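Local atomic coordinates of demethylmenaquinone Methyltransferase (Thermus thermophilus, PDB entry 1J3L), a protein that belongs to the RraA-like family of alpha/beta proteins and assembles from three copies of one chain. Residues A[18-23]-A[107-112]; A[60-65]-A[87-92]. One frame throughout, in Å; residues are numbered along the deposited sequence.

Interaction 1 (A[18-23]-A[107-112]); sequences LPMVFK and GLLALA
One face of the F22 ring carries CD2 of L111, which stands 4.2 Å from the ring centroid and is displaced from the middle toward the rim, a CH-pi contact on the ring's CD2-CE2 side. At the ring's edge, close to its plane, lies the carbonyl carbon of A110. The ring is set there by a chi1 of -67°, which turns CG anti to the carbonyl carbon, and CB of F22 is left to touch CB of L109 at 3.8 Å. L109 is met a second time at its tip, where the methyl CE of M20, a selenomethionine, reaches CD1 at 4.0 Å. The two side chains cross at about a right angle; bends at chi2 and chi3 of M20, the centre of an inverse gamma turn, bring CE round. Here the loop after strand 16-18 leads into strand 23-24, which pairs with strand 107-110 in the mixed sheet of this RraA-like fold through K23 and A110, an antiparallel hydrogen-bonded pair. N of K23 gives a short bond of 2.6 Å to O of A110, nearly along the C=O axis, and N of A110 answers with a longer one, 3.2 Å, to O of K23. That same K23 oxygen also receives the CA-H of L109. The lysine chain runs extended past O of L111, its CE at 3.8 Å, and K23 packs on M20 of the third subunit.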
loop_
_atom_site.group_PDB
_atom_site.type_symbol
_atom_site.label_atom_id
_atom_site.label_comp_id
_atom_site.label_asym_id
_atom_site.label_seq_id
_atom_site.Cartn_x
_atom_site.Cartn_y
_atom_site.Cartn_z
ATOM N N LEU A 18 0.734 2.793 16.228
ATOM C CA LEU A 18 0.844 1.911 15.080
ATOM C C LEU A 18 0.896 2.777 13.827
ATOM O O LEU A 18 0.194 3.790 13.729
ATOM C CB LEU A 18 -0.353 0.958 15.016
ATOM C CG LEU A 18 -0.303 -0.215 15.997
ATOM C CD1 LEU A 18 -1.587 -1.012 15.942
ATOM C CD2 LEU A 18 0.877 -1.091 15.647
ATOM N N PRO A 19 1.759 2.414 12.866
ATOM C CA PRO A 19 1.856 3.196 11.631
ATOM C C PRO A 19 0.577 3.020 10.812
ATOM O O PRO A 19 -0.166 2.055 11.006
ATOM C CB PRO A 19 3.087 2.602 10.941
ATOM C CG PRO A 19 3.076 1.169 11.421
ATOM C CD PRO A 19 2.729 1.305 12.875
HETATM N N MSE A 20 0.317 3.961 9.915
HETATM C CA MSE A 20 -0.870 3.891 9.078
HETATM C C MSE A 20 -0.634 2.917 7.927
HETATM O O MSE A 20 -0.454 3.325 6.786
HETATM C CB MSE A 20 -1.228 5.287 8.540
HETATM C CG MSE A 20 -2.525 5.328 7.730
HETATM SE SE MSE A 20 -3.851 4.080 8.385
HETATM C CE MSE A 20 -4.172 4.859 10.110
ATOM N N VAL A 21 -0.628 1.626 8.249
ATOM C CA VAL A 21 -0.419 0.568 7.267
ATOM C C VAL A 21 -1.747 -0.154 6.993
ATOM O O VAL A 21 -1.780 -1.260 6.456
ATOM C CB VAL A 21 0.637 -0.439 7.762
ATOM C CG1 VAL A 21 1.963 0.274 7.962
ATOM C CG2 VAL A 21 0.187 -1.081 9.070
ATOM N N PHE A 22 -2.839 0.489 7.389
ATOM C CA PHE A 22 -4.176 -0.039 7.169
ATOM C C PHE A 22 -4.844 0.807 6.083
ATOM O O PHE A 22 -4.556 1.987 5.952
ATOM C CB PHE A 22 -5.022 0.053 8.443
ATOM C CG PHE A 22 -4.549 -0.824 9.560
ATOM C CD1 PHE A 22 -3.486 -0.435 10.369
ATOM C CD2 PHE A 22 -5.192 -2.033 9.830
ATOM C CE1 PHE A 22 -3.069 -1.238 11.440
ATOM C CE2 PHE A 22 -4.781 -2.845 10.897
ATOM C CZ PHE A 22 -3.720 -2.444 11.703
ATOM N N LYS A 23 -5.721 0.211 5.292
ATOM C CA LYS A 23 -6.404 0.993 4.279
ATOM C C LYS A 23 -7.652 1.536 4.959
ATOM O O LYS A 23 -8.190 0.906 5.860
ATOM C CB LYS A 23 -6.780 0.122 3.083
ATOM C CG LYS A 23 -5.587 -0.608 2.478
ATOM C CD LYS A 23 -5.852 -1.094 1.059
ATOM C CE LYS A 23 -4.666 -1.892 0.527
ATOM N NZ LYS A 23 -4.728 -2.096 -0.952
ATOM N N GLY A 107 -15.555 4.897 11.214
ATOM C CA GLY A 107 -14.195 4.620 10.811
ATOM C C GLY A 107 -14.064 3.135 10.562
ATOM O O GLY A 107 -14.624 2.335 11.313
ATOM N N LEU A 108 -13.359 2.762 9.498
ATOM C CA LEU A 108 -13.148 1.352 9.171
ATOM C C LEU A 108 -11.780 1.092 8.524
ATOM O O LEU A 108 -11.572 1.371 7.340
ATOM C CB LEU A 108 -14.261 0.843 8.248
ATOM C CG LEU A 108 -15.674 0.813 8.833
ATOM C CD1 LEU A 108 -16.650 0.331 7.770
ATOM C CD2 LEU A 108 -15.710 -0.100 10.052
ATOM N N LEU A 109 -10.858 0.549 9.314
ATOM C CA LEU A 109 -9.518 0.242 8.831
ATOM C C LEU A 109 -9.330 -1.262 8.711
ATOM O O LEU A 109 -9.861 -2.041 9.508
ATOM C CB LEU A 109 -8.452 0.791 9.783
ATOM C CG LEU A 109 -8.557 2.260 10.183
ATOM C CD1 LEU A 109 -7.365 2.662 11.084
ATOM C CD2 LEU A 109 -8.600 3.101 8.920
ATOM N N ALA A 110 -8.577 -1.668 7.700
ATOM C CA ALA A 110 -8.295 -3.072 7.485
ATOM C C ALA A 110 -7.027 -3.137 6.654
ATOM O O ALA A 110 -6.604 -2.131 6.088
ATOM C CB ALA A 110 -9.448 -3.734 6.754
ATOM N N LEU A 111 -6.414 -4.312 6.592
ATOM C CA LEU A 111 -5.193 -4.484 5.820
ATOM C C LEU A 111 -5.536 -4.609 4.345
ATOM O O LEU A 111 -4.754 -4.231 3.479
ATOM C CB LEU A 111 -4.433 -5.729 6.300
ATOM C CG LEU A 111 -3.905 -5.658 7.740
ATOM C CD1 LEU A 111 -3.307 -6.995 8.144
ATOM C CD2 LEU A 111 -2.876 -4.533 7.857
ATOM N N ALA A 112 -6.730 -5.127 4.068
ATOM C CA ALA A 112 -7.160 -5.307 2.694
ATOM C C ALA A 112 -8.575 -5.827 2.590
ATOM O O ALA A 112 -9.170 -6.280 3.571
ATOM C CB ALA A 112 -6.217 -6.276 1.983
#

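Interaction 2 (A[60-65]-A[87-92]); sequences LFVDGG and AGVVVH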
loop_
_atom_site.group_PDB
_atom_site.type_symbol
_atom_site.label_atom_id
_atom_site.label_comp_id
_atom_site.label_asym_id
_atom_site.label_seq_id
_atom_site.Cartn_x
_atom_site.Cartn_y
_atom_site.Cartn_z
ATOM N N LEU A 60 -13.933 -0.898 18.107
ATOM C CA LEU A 60 -13.681 -2.326 18.175
ATOM C C LEU A 60 -12.423 -2.636 17.366
ATOM O O LEU A 60 -12.309 -2.273 16.196
ATOM C CB LEU A 60 -14.871 -3.120 17.630
ATOM C CG LEU A 60 -14.741 -4.645 17.743
ATOM C CD1 LEU A 60 -14.850 -5.044 19.210
ATOM C CD2 LEU A 60 -15.819 -5.347 16.905
ATOM N N PHE A 61 -11.471 -3.283 18.017
ATOM C CA PHE A 61 -10.220 -3.659 17.384
ATOM C C PHE A 61 -10.291 -5.172 17.196
ATOM O O PHE A 61 -10.293 -5.925 18.169
ATOM C CB PHE A 61 -9.038 -3.286 18.287
ATOM C CG PHE A 61 -7.737 -3.132 17.555
ATOM C CD1 PHE A 61 -7.207 -4.180 16.821
ATOM C CD2 PHE A 61 -7.034 -1.945 17.615
ATOM C CE1 PHE A 61 -5.995 -4.038 16.152
ATOM C CE2 PHE A 61 -5.818 -1.798 16.949
ATOM C CZ PHE A 61 -5.301 -2.847 16.222
ATOM N N VAL A 62 -10.373 -5.608 15.946
ATOM C CA VAL A 62 -10.460 -7.030 15.643
ATOM C C VAL A 62 -9.137 -7.585 15.163
ATOM O O VAL A 62 -8.620 -7.179 14.119
ATOM C CB VAL A 62 -11.504 -7.316 14.550
ATOM C CG1 VAL A 62 -11.646 -8.806 14.352
ATOM C CG2 VAL A 62 -12.826 -6.690 14.926
ATOM N N ASP A 63 -8.585 -8.504 15.941
ATOM C CA ASP A 63 -7.327 -9.136 15.571
ATOM C C ASP A 63 -7.675 -10.397 14.779
ATOM O O ASP A 63 -8.161 -11.373 15.351
ATOM C CB ASP A 63 -6.535 -9.518 16.819
ATOM C CG ASP A 63 -5.184 -10.084 16.483
ATOM O OD1 ASP A 63 -5.074 -10.771 15.446
ATOM O OD2 ASP A 63 -4.237 -9.848 17.254
ATOM N N GLY A 64 -7.450 -10.366 13.468
ATOM C CA GLY A 64 -7.761 -11.521 12.640
ATOM C C GLY A 64 -6.527 -12.335 12.319
ATOM O O GLY A 64 -6.503 -13.117 11.367
ATOM N N GLY A 65 -5.488 -12.163 13.124
ATOM C CA GLY A 65 -4.266 -12.896 12.868
ATOM C C GLY A 65 -3.636 -12.386 11.590
ATOM O O GLY A 65 -2.708 -12.993 11.061
ATOM N N ALA A 87 -17.994 4.006 17.079
ATOM C CA ALA A 87 -17.250 5.115 16.489
ATOM C C ALA A 87 -16.384 4.587 15.352
ATOM O O ALA A 87 -16.113 5.296 14.380
ATOM C CB ALA A 87 -16.378 5.784 17.538
ATOM N N GLY A 88 -15.961 3.335 15.474
ATOM C CA GLY A 88 -15.129 2.740 14.447
ATOM C C GLY A 88 -14.722 1.302 14.719
ATOM O O GLY A 88 -14.889 0.780 15.820
ATOM N N VAL A 89 -14.172 0.673 13.689
ATOM C CA VAL A 89 -13.707 -0.706 13.755
ATOM C C VAL A 89 -12.324 -0.769 13.112
ATOM O O VAL A 89 -12.102 -0.206 12.032
ATOM C CB VAL A 89 -14.635 -1.658 12.959
ATOM C CG1 VAL A 89 -14.300 -3.119 13.291
ATOM C CG2 VAL A 89 -16.093 -1.332 13.257
ATOM N N VAL A 90 -11.387 -1.421 13.787
ATOM C CA VAL A 90 -10.045 -1.585 13.242
ATOM C C VAL A 90 -9.828 -3.075 13.055
ATOM O O VAL A 90 -9.903 -3.842 14.009
ATOM C CB VAL A 90 -8.968 -1.046 14.174
ATOM C CG1 VAL A 90 -7.608 -1.483 13.683
ATOM C CG2 VAL A 90 -9.043 0.469 14.220
ATOM N N VAL A 91 -9.566 -3.489 11.824
ATOM C CA VAL A 91 -9.379 -4.900 11.550
ATOM C C VAL A 91 -7.961 -5.285 11.158
ATOM O O VAL A 91 -7.453 -4.851 10.119
ATOM C CB VAL A 91 -10.343 -5.382 10.427
ATOM C CG1 VAL A 91 -10.179 -6.874 10.184
ATOM C CG2 VAL A 91 -11.778 -5.067 10.803
ATOM N N HIS A 92 -7.314 -6.081 12.004
ATOM C CA HIS A 92 -5.987 -6.572 11.673
ATOM C C HIS A 92 -6.350 -7.807 10.873
ATOM O O HIS A 92 -6.348 -8.923 11.396
ATOM C CB HIS A 92 -5.195 -6.987 12.911
ATOM C CG HIS A 92 -3.798 -7.415 12.593
ATOM N ND1 HIS A 92 -3.205 -8.527 13.163
ATOM C CD2 HIS A 92 -2.863 -6.876 11.776
ATOM C CE1 HIS A 92 -1.973 -8.646 12.712
ATOM N NE2 HIS A 92 -1.737 -7.655 11.867
#
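The strand pair at the ends of a beta-alpha-beta unit, 58-63 and 88-92 with helix 75-83 between them, lies parallel here, the N-to-C directions only 14° apart. At L60 the ladder is already under way: its N donates to O of G88, and its O takes the N of V90 at 2.7 Å, nearly along the C=O axis. F61 points to the face opposite that of L60 and V89, where its side chain and V90 lie side by side. With CG anti to the backbone N, the ring is laid against the valine so that CG1 sits over its centre, 3.7 Å from the centroid and 12° off the normal, a well-centred CH-pi contact. V62 uses both backbone groups, N to O of V90 and O from N of H92, each bond 2.7 Å and almost linear with the carbonyl; its CG2 meets CG1 of V89 on the face shared with L60 and V91. D63 returns to the F61 face, and its carboxylate stands nearly perpendicular to the H92 ring. At G64 the ladder closes less regularly, the N approaching O of H92 from above the carbonyl plane. G65 completes an Asx turn by giving its N to OD1 of D63 at 2.7 Å, and this oxygen lies in the plane of the H92 ring, at its edge, 3.7 Å from ND1.

Strand 88-92 of interaction 2 and strand 107-110 of interaction 1 are neighbours in one mixed sheet, and probable hydrogen bonds from V91 N to L109 O and from V89 N to G107 O tie the two contacts together. Interaction 2 is the buried one, its centre about 4 Å from the centre of the chain, and is held by five backbone bonds in parallel register; no other subunit touches it. Interaction 1, its centre about 9 Å from that point and partly buried, has a single antiparallel pair with two backbone bonds, an off-centre CH-pi contact and an exposed lysine, and borders both other subunits. Along the chain, interaction 2 is nested inside the loop interaction 1 closes.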